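Local coordinates for AvrRxo1-ORF1 (Xanthomonas oryzae pv. oryzicola, PDB 4Z8T), which is a type III effector with a polynucleotide kinase domain of the zeta-toxin family, and binds its chaperone-like partner AvrRxo1-ORF2, at the interface of chains A and B and the interface of chains A and C. Coordinates in Å, arbitrary orientation; residue numbers count along the deposited sequence, not the author numbering. Chains: chain A/B, AvrRxo1-ORF1; chain C, AvrRxo1-ORF2.

Contact 1: the interface of chains A and B. Residues chain A 279-281; chain B 267-268.
A:Thr281 meets B:Glu268 where two copies of AvrRxo1-ORF1, the effector with a zeta-toxin-like kinase domain, face each other across a two-fold axis. Chain A contributes a loop, residues 279 to 281, and chain B the first turn of the short helix 267-272. The patch is small, hiding about 119 Å² of protein surface, and it recurs with the chains exchanged. This pairing of effector copies may arise from crystal packing rather than from a physiological dimer.

Van der Waals packing is centred on the methyl group of A:Thr281. The side chains of A:Thr281 and B:Glu268 cross at about a right angle, and the methyl lies against the flank of the glutamate, with CG2 of A:Thr281 3.5 Å from CB of B:Glu268. The same methyl reaches the far end of the glutamate side chain, 3.3 Å from the carboxylate oxygen OE1 of B:Glu268. This double contact follows from the shape of the glutamate: CG is anti to the backbone N (chi1 179°) and the side chain stays extended beyond it, while the carboxylate turns OE1 back toward the methyl. The threonine hydroxyl OG1 takes the position anti to its own backbone N (chi1 177°), leaving CG2 to make the contact.

A second apolar touch lies nearer the helix backbone. The CG1 branch of A:Val280 points at the start of the helix, 4.0 Å from CA of B:Glu268 and 4.1 Å from the carbonyl O of B:Ala267. B:Ala267 itself loses little surface to chain A.

Polar groups approach one another more loosely. OE2 of B:Glu268 is 4.1 Å from the hydroxyl OG of A:Ser279 and 3.9 Å from the backbone O of A:Thr281, so the carboxylate runs alongside the loop.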
ATOM      1  N   SER A 279       3.275  -6.967   3.943  1.00 42.20           N
ATOM      2  CA  SER A 279       2.162  -7.206   4.868  1.00 39.25           C
ATOM      3  C   SER A 279       2.458  -8.514   5.553  1.00 40.88           C
ATOM      4  O   SER A 279       3.317  -9.259   5.123  1.00 41.22           O
ATOM      5  CB  SER A 279       0.789  -7.256   4.188  1.00 41.50           C
ATOM      6  OG  SER A 279       0.667  -8.289   3.260  1.00 44.57           O
ATOM      7  N   VAL A 280       1.741  -8.786   6.623  1.00 40.39           N
ATOM      8  CA  VAL A 280       2.028  -9.909   7.464  1.00 39.53           C
ATOM      9  C   VAL A 280       1.923 -11.248   6.711  1.00 44.00           C
ATOM     10  O   VAL A 280       2.643 -12.155   7.028  1.00 46.49           O
ATOM     11  CB  VAL A 280       1.335  -9.750   8.891  1.00 39.12           C
ATOM     12  CG1 VAL A 280      -0.145  -9.774   8.794  1.00 38.15           C
ATOM     13  CG2 VAL A 280       1.855 -10.723   9.924  1.00 37.46           C
ATOM     14  N   THR A 281       0.998 -11.390   5.758  1.00 45.88           N
ATOM     15  CA  THR A 281       0.954 -12.587   4.890  1.00 46.20           C
ATOM     16  C   THR A 281       0.672 -12.463   3.350  1.00 46.60           C
ATOM     17  O   THR A 281       0.180 -13.389   2.775  1.00 51.79           O
ATOM     18  CB  THR A 281       0.039 -13.673   5.493  1.00 48.72           C
ATOM     19  OG1 THR A 281      -0.039 -14.790   4.595  1.00 54.79           O
ATOM     20  CG2 THR A 281      -1.325 -13.123   5.720  1.00 45.28           C
TER
ATOM     21  N   ALA B 267      -5.736 -11.640  10.624  1.00 18.01           N
ATOM     22  CA  ALA B 267      -4.680 -10.681  10.923  1.00 20.67           C
ATOM     23  C   ALA B 267      -4.238  -9.856   9.728  1.00 19.22           C
ATOM     24  O   ALA B 267      -3.934  -8.678   9.874  1.00 18.80           O
ATOM     25  CB  ALA B 267      -3.486 -11.392  11.541  1.00 22.18           C
ATOM     26  N   GLU B 268      -4.206 -10.465   8.546  1.00 18.08           N
ATOM     27  CA  GLU B 268      -3.827  -9.741   7.337  1.00 19.97           C
ATOM     28  C   GLU B 268      -4.794  -8.611   7.055  1.00 18.72           C
ATOM     29  O   GLU B 268      -4.398  -7.473   6.819  1.00 19.09           O
ATOM     30  CB  GLU B 268      -3.840 -10.690   6.135  1.00 24.55           C
ATOM     31  CG  GLU B 268      -3.492 -10.019   4.819  1.00 33.70           C
ATOM     32  CD  GLU B 268      -3.308 -11.008   3.686  1.00 44.28           C
ATOM     33  OE1 GLU B 268      -3.828 -12.142   3.783  1.00 46.14           O
ATOM     34  OE2 GLU B 268      -2.626 -10.646   2.701  1.00 50.75           O
TER

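Contact 2: the interface of chains A and C. Residues chain A 211, 214-215, 218; chain C 73, 77-78, 94.
This is a heteromeric interface between effector and partner, in which helix 210-222 of AvrRxo1-ORF1 packs against the end of helix 63-77 and the tip of helix 84-94 of AvrRxo1-ORF2, helping to join the two proteins in the complex.

The hydroxyl of A:Ser215 is gripped by two side chains of chain C. Its OG donates to the carboxylate oxygen OE2 of C:Glu77 at 2.8 Å, approaching from the syn side but tilted 28° from the carboxylate plane. The same OG shares a hydrogen bond of 2.9 Å with the phenol OH of C:Tyr78. The serine OG stands anti to the carbonyl carbon (chi1 -77°), which directs it toward both partners.

Water extends the grip on C:Glu77. Water 1 links its OE1, at 2.6 Å, to the backbone O of A:Ser215, and water 2 joins its OE2 to the hydroxyl OG of A:Ser214, 2.7 Å from the water. Both carboxylate oxygens are thus tied to the effector helix, which should help fix the rotation of the group.

Van der Waals contacts surround these bonds. A:Val218 comes head-on toward C:Glu77 and lays its branches over one face of the carboxylate, the face away from A:Ser215 OG, with CG1 3.8 Å from CD of C:Glu77. CD2 of C:Leu94 lies 4.1 Å from CB of A:Ser215 and 3.5 Å from the carbonyl O of A:Pro211, whose CB also touches the tyrosine OH. Within chain C, CG of selenomethionine C:Met73 lies at the edge of the C:Tyr78 ring, in its plane, and probably helps position it.

The site thus provides one directional polar link that helps the effector hold its chaperone-like partner.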
ATOM      1  N   PRO A 211      11.865 -16.139  -5.804  1.00 18.54           N
ATOM      2  CA  PRO A 211      12.434 -15.623  -4.555  1.00 17.81           C
ATOM      3  C   PRO A 211      13.609 -14.657  -4.760  1.00 17.89           C
ATOM      4  O   PRO A 211      13.802 -13.737  -3.956  1.00 17.35           O
ATOM      5  CB  PRO A 211      12.918 -16.890  -3.839  1.00 22.23           C
ATOM      6  CG  PRO A 211      12.036 -17.973  -4.377  1.00 23.74           C
ATOM      7  CD  PRO A 211      11.864 -17.616  -5.830  1.00 20.52           C
ATOM      8  N   SER A 214      11.943 -11.221  -5.721  1.00 15.65           N
ATOM      9  CA  SER A 214      11.226 -10.624  -4.589  1.00 15.03           C
ATOM     10  C   SER A 214      12.157 -10.211  -3.460  1.00 14.83           C
ATOM     11  O   SER A 214      12.071  -9.090  -2.953  1.00 15.01           O
ATOM     12  CB  SER A 214      10.137 -11.573  -4.082  1.00 18.52           C
ATOM     13  OG  SER A 214       9.352 -10.928  -3.089  1.00 20.89           O
ATOM     14  N   SER A 215      13.069 -11.093  -3.074  1.00 15.68           N
ATOM     15  CA  SER A 215      13.989 -10.731  -2.011  1.00 16.24           C
ATOM     16  C   SER A 215      14.916  -9.612  -2.460  1.00 16.68           C
ATOM     17  O   SER A 215      15.289  -8.741  -1.667  1.00 16.30           O
ATOM     18  CB  SER A 215      14.776 -11.950  -1.526  1.00 19.23           C
ATOM     19  OG  SER A 215      13.939 -12.730  -0.684  1.00 22.43           O
ATOM     20  N   VAL A 218      12.843  -6.371  -2.070  1.00 16.64           N
ATOM     21  CA  VAL A 218      12.781  -5.965  -0.679  1.00 15.90           C
ATOM     22  C   VAL A 218      14.098  -5.334  -0.225  1.00 16.46           C
ATOM     23  O   VAL A 218      14.110  -4.251   0.371  1.00 17.31           O
ATOM     24  CB  VAL A 218      12.418  -7.148   0.229  1.00 16.95           C
ATOM     25  CG1 VAL A 218      12.601  -6.760   1.689  1.00 19.51           C
ATOM     26  CG2 VAL A 218      10.983  -7.587  -0.044  1.00 16.94           C
TER
HETATM   27  N   MSE C  73      14.459 -11.624   7.072  1.00 23.63           N
HETATM   28  CA  MSE C  73      13.963 -12.314   5.883  1.00 20.56           C
HETATM   29  C   MSE C  73      13.074 -13.497   6.263  1.00 22.98           C
HETATM   30  O   MSE C  73      11.989 -13.681   5.726  1.00 19.55           O
HETATM   31  CB  MSE C  73      15.125 -12.778   4.996  1.00 21.62           C
HETATM   32  CG  MSE C  73      14.671 -13.510   3.764  1.00 21.67           C
HETATM   33 SE   MSE C  73      16.223 -14.153   2.770  1.00 30.62          SE
HETATM   34  CE  MSE C  73      17.054 -12.449   2.482  1.00 25.15           C
ATOM     35  N   GLU C  77       9.659 -11.832   5.227  1.00 18.97           N
ATOM     36  CA  GLU C  77       9.481 -12.157   3.813  1.00 20.43           C
ATOM     37  C   GLU C  77       8.912 -13.538   3.551  1.00 24.22           C
ATOM     38  O   GLU C  77       8.306 -13.767   2.510  1.00 23.03           O
ATOM     39  CB  GLU C  77      10.802 -12.015   3.070  1.00 20.37           C
ATOM     40  CG  GLU C  77      11.306 -10.611   2.950  1.00 20.81           C
ATOM     41  CD  GLU C  77      12.561 -10.566   2.108  1.00 22.63           C
ATOM     42  OE1 GLU C  77      13.602 -10.080   2.605  1.00 23.27           O
ATOM     43  OE2 GLU C  77      12.507 -11.038   0.946  1.00 22.70           O
ATOM     44  N   TYR C  78       9.111 -14.468   4.482  1.00 23.83           N
ATOM     45  CA  TYR C  78       8.629 -15.833   4.273  1.00 27.59           C
ATOM     46  C   TYR C  78       7.792 -16.310   5.452  1.00 30.73           C
ATOM     47  O   TYR C  78       8.175 -17.260   6.152  1.00 30.24           O
ATOM     48  CB  TYR C  78       9.803 -16.783   3.979  1.00 26.49           C
ATOM     49  CG  TYR C  78      10.543 -16.384   2.717  1.00 25.17           C
ATOM     50  CD1 TYR C  78      10.153 -16.868   1.476  1.00 30.24           C
ATOM     51  CD2 TYR C  78      11.602 -15.488   2.768  1.00 25.40           C
ATOM     52  CE1 TYR C  78      10.807 -16.487   0.323  1.00 28.25           C
ATOM     53  CE2 TYR C  78      12.266 -15.096   1.617  1.00 24.07           C
ATOM     54  CZ  TYR C  78      11.859 -15.604   0.397  1.00 27.29           C
ATOM     55  OH  TYR C  78      12.507 -15.216  -0.748  1.00 26.62           O
ATOM     56  N   LEU C  94      18.802 -18.259  -3.329  1.00 25.48           N
ATOM     57  CA  LEU C  94      19.219 -16.866  -3.442  1.00 25.78           C
ATOM     58  C   LEU C  94      20.674 -16.706  -3.856  1.00 27.28           C
ATOM     59  O   LEU C  94      21.014 -15.785  -4.594  1.00 27.44           O
ATOM     60  CB  LEU C  94      18.979 -16.106  -2.141  1.00 27.51           C
ATOM     61  CG  LEU C  94      17.530 -15.905  -1.717  1.00 27.23           C
ATOM     62  CD1 LEU C  94      17.490 -15.013  -0.490  1.00 25.49           C
ATOM     63  CD2 LEU C  94      16.722 -15.290  -2.839  1.00 22.65           C
TER
HETATM   64  O   HOH W   1      15.590  -9.365   1.131  1.00 21.41           O
HETATM   65  O   HOH W   2      10.301 -11.553  -0.627  1.00 23.17           O

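The C-alpha centres of contact 1 and contact 2 are about 15 Å apart. They share no residue: on chain A, contact 1 uses a loop that follows helix 267-272 in sequence, whereas contact 2 uses helix 210-222. One copy of the effector can therefore face a second copy and AvrRxo1-ORF2 at once, consistent with the deposited assembly of two copies of each protein. Contact 1 belongs to a symmetric pairing of effectors that may arise from crystal packing, whereas contact 2 belongs to the named effector-partner complex.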